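Local structure of protein-disulfide isomerase (Novosphingobium aromaticivorans, 3GMF) at residues V23-C27 with R60-D64; V55-V59 with E156-I161. The protein probably acts as a thiol-disulfide oxidoreductase or isomerase of the thioredoxin superfamily, making, breaking or rearranging disulfide bonds in other proteins. All blocks are in the same frame, centred on the assembly; numbering follows the deposited sequence. Where two conformers were deposited one is given.

Contact 1: residues V23-C27 with R60-D64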
loop_
_atom_site.group_PDB
_atom_site.type_symbol
_atom_site.label_atom_id
_atom_site.label_comp_id
_atom_site.label_asym_id
_atom_site.label_seq_id
_atom_site.Cartn_x
_atom_site.Cartn_y
_atom_site.Cartn_z
ATOM N N VAL A 23 4.087 2.137 -2.953
ATOM C CA VAL A 23 3.908 0.675 -2.875
ATOM C C VAL A 23 2.505 0.276 -3.335
ATOM O O VAL A 23 1.569 1.072 -3.289
ATOM C CB VAL A 23 4.184 0.093 -1.454
ATOM C CG1 VAL A 23 5.655 0.392 -1.007
ATOM C CG2 VAL A 23 3.165 0.633 -0.433
ATOM N N SER A 24 2.378 -0.992 -3.729
ATOM C CA SER A 24 1.137 -1.504 -4.294
ATOM C C SER A 24 0.810 -2.841 -3.648
ATOM O O SER A 24 1.701 -3.681 -3.533
ATOM C CB SER A 24 1.326 -1.714 -5.789
ATOM O OG SER A 24 0.331 -2.590 -6.315
ATOM N N TYR A 25 -0.458 -3.039 -3.266
ATOM C CA TYR A 25 -0.872 -4.298 -2.567
ATOM C C TYR A 25 -0.807 -5.553 -3.421
ATOM O O TYR A 25 -0.789 -6.664 -2.884
ATOM C CB TYR A 25 -2.267 -4.169 -1.936
ATOM C CG TYR A 25 -2.313 -3.127 -0.843
ATOM C CD1 TYR A 25 -1.665 -3.357 0.381
ATOM C CD2 TYR A 25 -2.993 -1.916 -1.022
ATOM C CE1 TYR A 25 -1.682 -2.409 1.393
ATOM C CE2 TYR A 25 -3.017 -0.929 0.016
ATOM C CZ TYR A 25 -2.354 -1.202 1.212
ATOM O OH TYR A 25 -2.367 -0.259 2.215
ATOM N N THR A 26 -0.801 -5.385 -4.743
ATOM C CA THR A 26 -0.810 -6.551 -5.658
ATOM C C THR A 26 0.573 -6.883 -6.212
ATOM O O THR A 26 0.718 -7.760 -7.074
ATOM C CB THR A 26 -1.798 -6.358 -6.819
ATOM O OG1 THR A 26 -1.496 -5.128 -7.519
ATOM C CG2 THR A 26 -3.232 -6.339 -6.293
ATOM N N CYS A 27 1.587 -6.164 -5.731
ATOM C CA CYS A 27 2.954 -6.304 -6.241
ATOM C C CYS A 27 3.758 -7.263 -5.359
ATOM O O CYS A 27 3.867 -7.059 -4.145
ATOM C CB CYS A 27 3.623 -4.913 -6.291
ATOM S SG CYS A 27 5.403 -4.953 -6.597
ATOM N N ARG A 60 -2.359 0.361 -8.631
ATOM C CA ARG A 60 -2.014 -0.055 -10.007
ATOM C C ARG A 60 -3.156 -0.699 -10.789
ATOM O O ARG A 60 -3.094 -0.783 -12.036
ATOM C CB ARG A 60 -0.837 -1.045 -10.003
ATOM C CG ARG A 60 0.471 -0.505 -9.354
ATOM C CD ARG A 60 1.594 -1.505 -9.510
ATOM N NE ARG A 60 1.182 -2.810 -8.974
ATOM C CZ ARG A 60 1.600 -3.977 -9.444
ATOM N NH1 ARG A 60 2.452 -4.009 -10.462
ATOM N NH2 ARG A 60 1.140 -5.117 -8.909
ATOM N N ASP A 61 -4.148 -1.208 -10.050
ATOM C CA ASP A 61 -5.215 -2.072 -10.620
ATOM C C ASP A 61 -6.405 -2.096 -9.628
ATOM O O ASP A 61 -6.285 -1.627 -8.495
ATOM C CB ASP A 61 -4.656 -3.482 -10.958
ATOM C CG ASP A 61 -4.182 -4.238 -9.721
ATOM O OD1 ASP A 61 -5.034 -4.511 -8.862
ATOM O OD2 ASP A 61 -2.965 -4.534 -9.619
ATOM N N PRO A 62 -7.587 -2.576 -10.074
ATOM C CA PRO A 62 -8.757 -2.488 -9.203
ATOM C C PRO A 62 -8.699 -3.424 -7.980
ATOM O O PRO A 62 -9.434 -3.191 -7.028
ATOM C CB PRO A 62 -9.931 -2.869 -10.130
ATOM C CG PRO A 62 -9.378 -2.786 -11.505
ATOM C CD PRO A 62 -7.926 -3.127 -11.399
ATOM N N ILE A 63 -7.880 -4.477 -8.038
ATOM C CA ILE A 63 -7.699 -5.363 -6.860
ATOM C C ILE A 63 -6.930 -4.611 -5.754
ATOM O O ILE A 63 -7.352 -4.557 -4.585
ATOM C CB ILE A 63 -6.986 -6.654 -7.245
ATOM C CG1 ILE A 63 -7.819 -7.412 -8.281
ATOM C CG2 ILE A 63 -6.838 -7.608 -6.017
ATOM C CD1 ILE A 63 -6.978 -8.416 -9.053
ATOM N N ASP A 64 -5.810 -4.023 -6.159
ATOM C CA ASP A 64 -5.047 -3.036 -5.360
ATOM C C ASP A 64 -5.966 -1.950 -4.780
ATOM O O ASP A 64 -5.935 -1.678 -3.574
ATOM C CB ASP A 64 -4.000 -2.405 -6.287
ATOM C CG ASP A 64 -2.836 -1.761 -5.539
ATOM O OD1 ASP A 64 -2.802 -1.751 -4.283
ATOM O OD2 ASP A 64 -1.932 -1.256 -6.247
HETATM O O HOH W 1 -1.562 0.579 -3.464
#
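This is a buried, largely polar loop-to-helix contact in a thioredoxin-type fold, joining the turn that leads from strand 17-23 into helix 28-46 to the start of helix 62-73. S24 to C27 form a type I beta turn, and C27, N-cap of helix 28-46, is probably the first cysteine of a thioredoxin-type CxxC motif. D64 binds the turn through both carboxylate oxygens: OD1 accepts from Y25 N (2.9 Å) and OD2 from S24 OG (2.6 Å), while OD2 also takes R60 N of its own loop (2.9 Å). An aspartate suits this place because its short, two-pronged acid meets several donors at once. Small hydroxyl residues then relay the bonding. S24 OG accepts from R60 NE (2.8 Å), and T26 OG1 accepts from R60 NH2 (3.0 Å), so the long arginine lies along the turn with its guanidinium edge to both hydroxyls and C27 CB over one face. The Y25 ring turns to helices 62-73 and 76-88, where its OH is hydrogen-bonded to T71 and H83. The methyl of T26 rests on I63, CG2 to CG2 at 3.8 Å. D61 N-caps helix 62-73, OD1 accepting from D64 N at 2.9 Å, while its OD2 receives the hydrogen bond from T26 OG1 at 2.6 Å.

Contact 2: residues V55-V59 with E156-I161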
loop_
_atom_site.group_PDB
_atom_site.type_symbol
_atom_site.label_atom_id
_atom_site.label_comp_id
_atom_site.label_asym_id
_atom_site.label_seq_id
_atom_site.Cartn_x
_atom_site.Cartn_y
_atom_site.Cartn_z
ATOM N N VAL A 55 4.253 6.310 3.716
ATOM C CA VAL A 55 3.776 5.253 2.824
ATOM C C VAL A 55 2.734 5.852 1.915
ATOM O O VAL A 55 1.763 6.449 2.376
ATOM C CB VAL A 55 3.211 4.063 3.625
ATOM C CG1 VAL A 55 2.511 3.054 2.708
ATOM C CG2 VAL A 55 4.340 3.402 4.396
ATOM N N ARG A 56 2.982 5.735 0.620
ATOM C CA ARG A 56 1.988 6.162 -0.347
ATOM C C ARG A 56 1.429 4.963 -1.091
ATOM O O ARG A 56 2.166 4.084 -1.576
ATOM C CB ARG A 56 2.532 7.207 -1.308
ATOM C CG ARG A 56 2.993 8.494 -0.631
ATOM C CD ARG A 56 3.590 9.400 -1.669
ATOM N NE ARG A 56 4.184 10.595 -1.086
ATOM C CZ ARG A 56 4.618 11.630 -1.793
ATOM N NH1 ARG A 56 4.504 11.638 -3.118
ATOM N NH2 ARG A 56 5.156 12.662 -1.172
ATOM N N ASN A 57 0.100 4.917 -1.141
ATOM C CA ASN A 57 -0.590 3.860 -1.872
ATOM C C ASN A 57 -0.553 4.184 -3.353
ATOM O O ASN A 57 -1.283 5.049 -3.849
ATOM C CB ASN A 57 -2.028 3.701 -1.388
ATOM C CG ASN A 57 -2.107 3.329 0.072
ATOM O OD1 ASN A 57 -2.634 4.081 0.893
ATOM N ND2 ASN A 57 -1.589 2.174 0.404
ATOM N N PHE A 58 0.321 3.481 -4.055
ATOM C CA PHE A 58 0.437 3.644 -5.495
ATOM C C PHE A 58 -0.470 2.570 -6.092
ATOM O O PHE A 58 -0.076 1.403 -6.203
ATOM C CB PHE A 58 1.882 3.430 -5.921
ATOM C CG PHE A 58 2.130 3.716 -7.368
ATOM C CD1 PHE A 58 2.255 5.021 -7.815
ATOM C CD2 PHE A 58 2.222 2.666 -8.290
ATOM C CE1 PHE A 58 2.477 5.286 -9.168
ATOM C CE2 PHE A 58 2.456 2.910 -9.645
ATOM C CZ PHE A 58 2.585 4.217 -10.082
ATOM N N VAL A 59 -1.678 2.980 -6.494
ATOM C CA VAL A 59 -2.708 1.995 -6.847
ATOM C C VAL A 59 -2.628 1.632 -8.327
ATOM O O VAL A 59 -2.819 2.505 -9.181
ATOM C CB VAL A 59 -4.104 2.547 -6.516
ATOM C CG1 VAL A 59 -5.176 1.556 -6.985
ATOM C CG2 VAL A 59 -4.242 2.833 -5.001
ATOM N N GLU A 156 -4.069 10.697 -6.090
ATOM C CA GLU A 156 -2.771 10.578 -5.423
ATOM C C GLU A 156 -1.800 9.739 -6.284
ATOM O O GLU A 156 -0.614 10.061 -6.430
ATOM C CB GLU A 156 -3.015 9.965 -4.033
ATOM C CG GLU A 156 -1.778 9.719 -3.223
ATOM C CD GLU A 156 -1.323 8.292 -3.373
ATOM O OE1 GLU A 156 -2.175 7.369 -3.269
ATOM O OE2 GLU A 156 -0.117 8.101 -3.604
ATOM N N THR A 157 -2.319 8.661 -6.857
ATOM C CA THR A 157 -1.547 7.778 -7.714
ATOM C C THR A 157 -1.134 8.532 -8.982
ATOM O O THR A 157 0.028 8.438 -9.435
ATOM C CB THR A 157 -2.371 6.510 -8.076
ATOM O OG1 THR A 157 -2.627 5.784 -6.864
ATOM C CG2 THR A 157 -1.603 5.605 -9.072
ATOM N N ASP A 158 -2.074 9.290 -9.539
ATOM C CA ASP A 158 -1.792 10.068 -10.748
ATOM C C ASP A 158 -0.681 11.098 -10.451
ATOM O O ASP A 158 0.154 11.348 -11.331
ATOM C CB ASP A 158 -3.049 10.786 -11.245
ATOM C CG ASP A 158 -4.066 9.843 -11.903
ATOM O OD1 ASP A 158 -3.740 8.655 -12.190
ATOM O OD2 ASP A 158 -5.204 10.315 -12.121
ATOM N N GLU A 159 -0.674 11.671 -9.244
ATOM C CA GLU A 159 0.391 12.637 -8.815
ATOM C C GLU A 159 1.770 11.990 -8.848
ATOM O O GLU A 159 2.743 12.595 -9.320
ATOM C CB GLU A 159 0.107 13.208 -7.413
ATOM C CG GLU A 159 1.005 14.418 -6.996
ATOM C CD GLU A 159 2.332 14.060 -6.305
ATOM O OE1 GLU A 159 2.597 12.876 -6.007
ATOM O OE2 GLU A 159 3.132 14.990 -6.055
ATOM N N ALA A 160 1.852 10.758 -8.337
ATOM C CA ALA A 160 3.090 9.975 -8.387
ATOM C C ALA A 160 3.564 9.717 -9.826
ATOM O O ALA A 160 4.754 9.882 -10.144
ATOM C CB ALA A 160 2.902 8.661 -7.640
ATOM N N ILE A 161 2.634 9.305 -10.685
ATOM C CA ILE A 161 2.923 9.017 -12.083
ATOM C C ILE A 161 3.370 10.308 -12.789
ATOM O O ILE A 161 4.403 10.324 -13.455
ATOM C CB ILE A 161 1.686 8.406 -12.782
ATOM C CG1 ILE A 161 1.423 6.991 -12.240
ATOM C CG2 ILE A 161 1.861 8.394 -14.307
ATOM C CD1 ILE A 161 0.155 6.363 -12.828
#
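F58 lays one face of its ring against the T157 methyl, a CH-pi contact with CG2 4.3 Å from the ring centroid, while its edge meets A160, CD1 to CB at 3.7 Å, and CE1 reaches I161 CG1, also at 3.7 Å. A160, with only a methyl for a side chain, leaves room for the edge of the flat ring. T157 serves twice: besides its methyl, its OG1 accepts from V59 N (3.0 Å), tying the helix to the backbone just past the strand, and OG1 is also hydrogen-bonded to L153 O one turn earlier. E156 OE1 comes within 2.6 Å of N57 O, close enough to suggest a protonated acid. At the outer side R56 NH1 and E159 OE1 make a long salt bridge of 3.7 Å, secondary to the one R56 forms with E54. Strand 51-57 lies between strands 7-10 and 17-23 in the thioredoxin-type sheet. Its residues 55-57 run at 106° to helical residues 156-161, the short axes 9.1 Å apart at closest approach, while V55 and N57 touch helix 76-88.

Overall arrangement
The two contacts, centres about 11 Å apart, share one continuous run of chain: 55-59 ends where 60-64 begins, so the end of strand 51-57 serves contact 2 and the following helix start serves contact 1. They also meet where the adjacent parallel strands 17-23 and 51-57 end. V23 pairs with its parallel neighbour through V23 N to R56 O (3.1 Å) and V23 O to F58 N (2.8 Å), both probable hydrogen bonds. Contact 1 holds the turn carrying C27 of the likely redox CxxC motif, and contact 2 sets helix 147-164 against the end of the adjacent strand 51-57. F58 lies near that motif without touching it, and T169 touches C27, R60 and F58 alike.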